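Local coordinates for protein CurJ (Moorea producens 3L, PDB 5TZ6) that probably dehydrates a polyketide intermediate, including by vinylogous dehydration, as the dehydratase domain of a polyketide synthase module in curacin biosynthesis, at residues S102-F110 with I128-L139. The protein carries 1 engineered substitution. Numbering follows the deposited sequence.
Sequences SFSFQVISF and ISDWAVHATGKL
Val107 O takes two N-H groups from the facing strand: His134 N at 2.6 Å, almost in line with the carbonyl bond, and Ala135 N at 3.1 Å, on a lone pair in the carbonyl plane. This is a classic beta bulge, which shifts the antiparallel register by one residue between Val107 and Ile108. Toward Phe103 the backbones exchange N-H and C=O groups in the pairs Phe103-Leu139 and Phe105-Gly137, though the Leu139 N to Phe103 O bond is weak; past the bulge Ser109 and Ala132 do the same. Val107 N is taken up by Ala135 O. At the bulge His134 turns its ring edge to Ser109, whose OG lies an unusually short 2.5 Å from NE2. Arg90 also bonds that hydroxyl, and Gln80 O bonds His134 ND1, so both ring nitrogens have partners, which should hold the ring's rotation. The strands belong to the N-terminal hotdog fold of the dehydratase, where Phe105, Val107 and Ala135 face the central helix 51-65. Phe105 CG sits between its backbone N and carbonyl carbon (chi1 70°), which carries the ring across the neighbouring strand and over Gly137, whose CA sits 3.7 Å from the ring centroid in a CH-pi contact. Gly137 also has backbone angles that only glycine tolerates comfortably. On the other face, Gln106 CG runs beside Thr136 CG2 at 3.9 Å, while Ser104 OG bonds Gln99. Where strand 102-110 ends, the poorly ordered Ile128 of the loop before its partner sets CD1 over the Phe110 ring, 3.9 Å from the centroid; Pro19 of the second subunit packs on both.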
# COMPACT_ATOMS: atom_id res chain seq x y z
N SER A 102 13.47 -13.39 11.21
CA SER A 102 13.01 -12.19 11.90
C SER A 102 12.89 -11.08 10.87
O SER A 102 13.16 -11.28 9.68
CB SER A 102 13.96 -11.81 13.04
OG SER A 102 15.24 -11.45 12.55
N PHE A 103 12.46 -9.91 11.33
CA PHE A 103 12.40 -8.69 10.54
C PHE A 103 13.03 -7.57 11.35
O PHE A 103 12.67 -7.37 12.51
CB PHE A 103 10.95 -8.30 10.20
CG PHE A 103 10.24 -9.28 9.32
CD1 PHE A 103 10.42 -9.27 7.95
CD2 PHE A 103 9.34 -10.19 9.86
CE1 PHE A 103 9.75 -10.17 7.13
CE2 PHE A 103 8.66 -11.09 9.06
CZ PHE A 103 8.87 -11.08 7.69
N SER A 104 13.94 -6.83 10.74
CA SER A 104 14.30 -5.53 11.30
C SER A 104 13.20 -4.55 10.92
O SER A 104 12.68 -4.58 9.80
CB SER A 104 15.66 -5.07 10.78
OG SER A 104 15.75 -5.28 9.38
N PHE A 105 12.82 -3.69 11.85
CA PHE A 105 11.71 -2.79 11.58
C PHE A 105 12.13 -1.36 11.85
O PHE A 105 12.91 -1.07 12.77
CB PHE A 105 10.46 -3.15 12.42
CG PHE A 105 10.61 -2.87 13.88
CD1 PHE A 105 10.43 -1.58 14.38
CD2 PHE A 105 10.94 -3.88 14.77
CE1 PHE A 105 10.59 -1.30 15.74
CE2 PHE A 105 11.08 -3.62 16.13
CZ PHE A 105 10.91 -2.33 16.61
N GLN A 106 11.56 -0.46 11.04
CA GLN A 106 11.56 0.97 11.30
C GLN A 106 10.12 1.47 11.22
O GLN A 106 9.44 1.25 10.21
CB GLN A 106 12.43 1.72 10.28
CG GLN A 106 13.91 1.49 10.44
CD GLN A 106 14.72 2.24 9.41
OE1 GLN A 106 14.69 1.93 8.22
NE2 GLN A 106 15.47 3.25 9.87
N VAL A 107 9.66 2.14 12.27
CA VAL A 107 8.41 2.89 12.26
C VAL A 107 8.74 4.35 12.02
O VAL A 107 9.40 4.99 12.86
CB VAL A 107 7.64 2.71 13.58
CG1 VAL A 107 6.37 3.56 13.55
CG2 VAL A 107 7.30 1.25 13.83
N ILE A 108 8.24 4.88 10.89
CA ILE A 108 8.52 6.23 10.41
C ILE A 108 7.19 6.93 10.14
O ILE A 108 6.13 6.31 10.09
CB ILE A 108 9.38 6.24 9.13
CG1 ILE A 108 8.57 5.77 7.93
CG2 ILE A 108 10.62 5.37 9.30
CD1 ILE A 108 9.31 5.90 6.62
N SER A 109 7.27 8.25 9.94
CA SER A 109 6.10 9.03 9.55
C SER A 109 6.52 10.24 8.72
O SER A 109 7.70 10.62 8.68
CB SER A 109 5.31 9.50 10.78
OG SER A 109 5.98 10.59 11.39
N PHE A 110 5.53 10.84 8.06
CA PHE A 110 5.73 11.99 7.19
C PHE A 110 4.38 12.62 6.89
O PHE A 110 3.33 12.00 7.10
CB PHE A 110 6.44 11.60 5.88
CG PHE A 110 5.79 10.46 5.13
CD1 PHE A 110 6.18 9.15 5.35
CD2 PHE A 110 4.78 10.70 4.21
CE1 PHE A 110 5.59 8.10 4.66
CE2 PHE A 110 4.18 9.66 3.52
CZ PHE A 110 4.59 8.36 3.74
N ILE A 128 8.43 11.97 -1.72
CA ILE A 128 8.63 12.31 -0.32
C ILE A 128 10.10 12.61 -0.07
O ILE A 128 10.99 12.10 -0.76
CB ILE A 128 8.14 11.17 0.59
CG1 ILE A 128 6.70 10.79 0.22
CG2 ILE A 128 8.25 11.56 2.05
CD1 ILE A 128 6.29 9.41 0.66
N SER A 129 10.37 13.46 0.92
CA SER A 129 11.74 13.84 1.23
C SER A 129 11.93 14.14 2.72
O SER A 129 13.00 13.87 3.27
CB SER A 129 12.15 15.06 0.40
OG SER A 129 11.30 16.16 0.65
N ASP A 130 10.90 14.69 3.36
CA ASP A 130 10.94 14.98 4.79
C ASP A 130 10.20 13.88 5.55
O ASP A 130 9.03 13.61 5.28
CB ASP A 130 10.31 16.34 5.09
CG ASP A 130 11.17 17.19 6.01
OD1 ASP A 130 12.02 16.62 6.72
OD2 ASP A 130 10.98 18.42 6.02
N TRP A 131 10.89 13.24 6.49
CA TRP A 131 10.32 12.12 7.23
C TRP A 131 11.10 11.93 8.52
O TRP A 131 12.18 12.48 8.71
CB TRP A 131 10.32 10.84 6.39
CG TRP A 131 11.65 10.51 5.78
CD1 TRP A 131 12.24 11.13 4.71
CD2 TRP A 131 12.55 9.47 6.19
NE1 TRP A 131 13.45 10.54 4.44
CE2 TRP A 131 13.66 9.52 5.33
CE3 TRP A 131 12.52 8.51 7.20
CZ2 TRP A 131 14.74 8.65 5.45
CZ3 TRP A 131 13.58 7.64 7.31
CH2 TRP A 131 14.68 7.71 6.44
N ALA A 132 10.52 11.12 9.42
CA ALA A 132 11.08 10.93 10.75
C ALA A 132 10.98 9.46 11.14
O ALA A 132 10.05 8.75 10.73
CB ALA A 132 10.35 11.79 11.79
N VAL A 133 11.95 9.00 11.92
CA VAL A 133 11.96 7.65 12.46
C VAL A 133 11.53 7.70 13.92
O VAL A 133 12.10 8.45 14.73
CB VAL A 133 13.35 7.00 12.32
CG1 VAL A 133 13.35 5.61 12.91
CG2 VAL A 133 13.77 6.97 10.86
N HIS A 134 10.51 6.92 14.26
CA HIS A 134 9.97 6.92 15.61
C HIS A 134 10.26 5.65 16.39
O HIS A 134 10.23 5.68 17.62
CB HIS A 134 8.45 7.13 15.56
CG HIS A 134 8.05 8.34 14.79
ND1 HIS A 134 8.52 9.60 15.10
CD2 HIS A 134 7.23 8.49 13.72
CE1 HIS A 134 8.00 10.48 14.25
NE2 HIS A 134 7.22 9.83 13.41
N ALA A 135 10.56 4.54 15.71
CA ALA A 135 10.98 3.37 16.47
C ALA A 135 11.76 2.45 15.56
O ALA A 135 11.53 2.40 14.36
CB ALA A 135 9.78 2.63 17.09
N THR A 136 12.72 1.73 16.14
CA THR A 136 13.51 0.78 15.39
C THR A 136 13.69 -0.46 16.25
O THR A 136 13.59 -0.40 17.47
CB THR A 136 14.86 1.37 14.98
OG1 THR A 136 15.57 1.78 16.16
CG2 THR A 136 14.65 2.57 14.11
N GLY A 137 13.95 -1.59 15.59
CA GLY A 137 14.34 -2.76 16.35
C GLY A 137 14.16 -4.03 15.53
O GLY A 137 14.17 -4.00 14.31
N LYS A 138 13.99 -5.14 16.25
CA LYS A 138 13.90 -6.46 15.65
C LYS A 138 12.60 -7.13 16.08
O LYS A 138 12.09 -6.88 17.18
CB LYS A 138 15.13 -7.29 16.05
CG LYS A 138 15.01 -8.79 15.92
CD LYS A 138 16.40 -9.40 15.77
CE LYS A 138 17.29 -9.04 16.95
NZ LYS A 138 17.35 -10.10 17.99
N LEU A 139 12.05 -7.98 15.22
CA LEU A 139 10.71 -8.50 15.40
C LEU A 139 10.67 -9.94 14.94
O LEU A 139 11.03 -10.24 13.80
CB LEU A 139 9.70 -7.66 14.60
CG LEU A 139 8.27 -8.16 14.47
CD1 LEU A 139 7.60 -8.17 15.83
CD2 LEU A 139 7.52 -7.26 13.49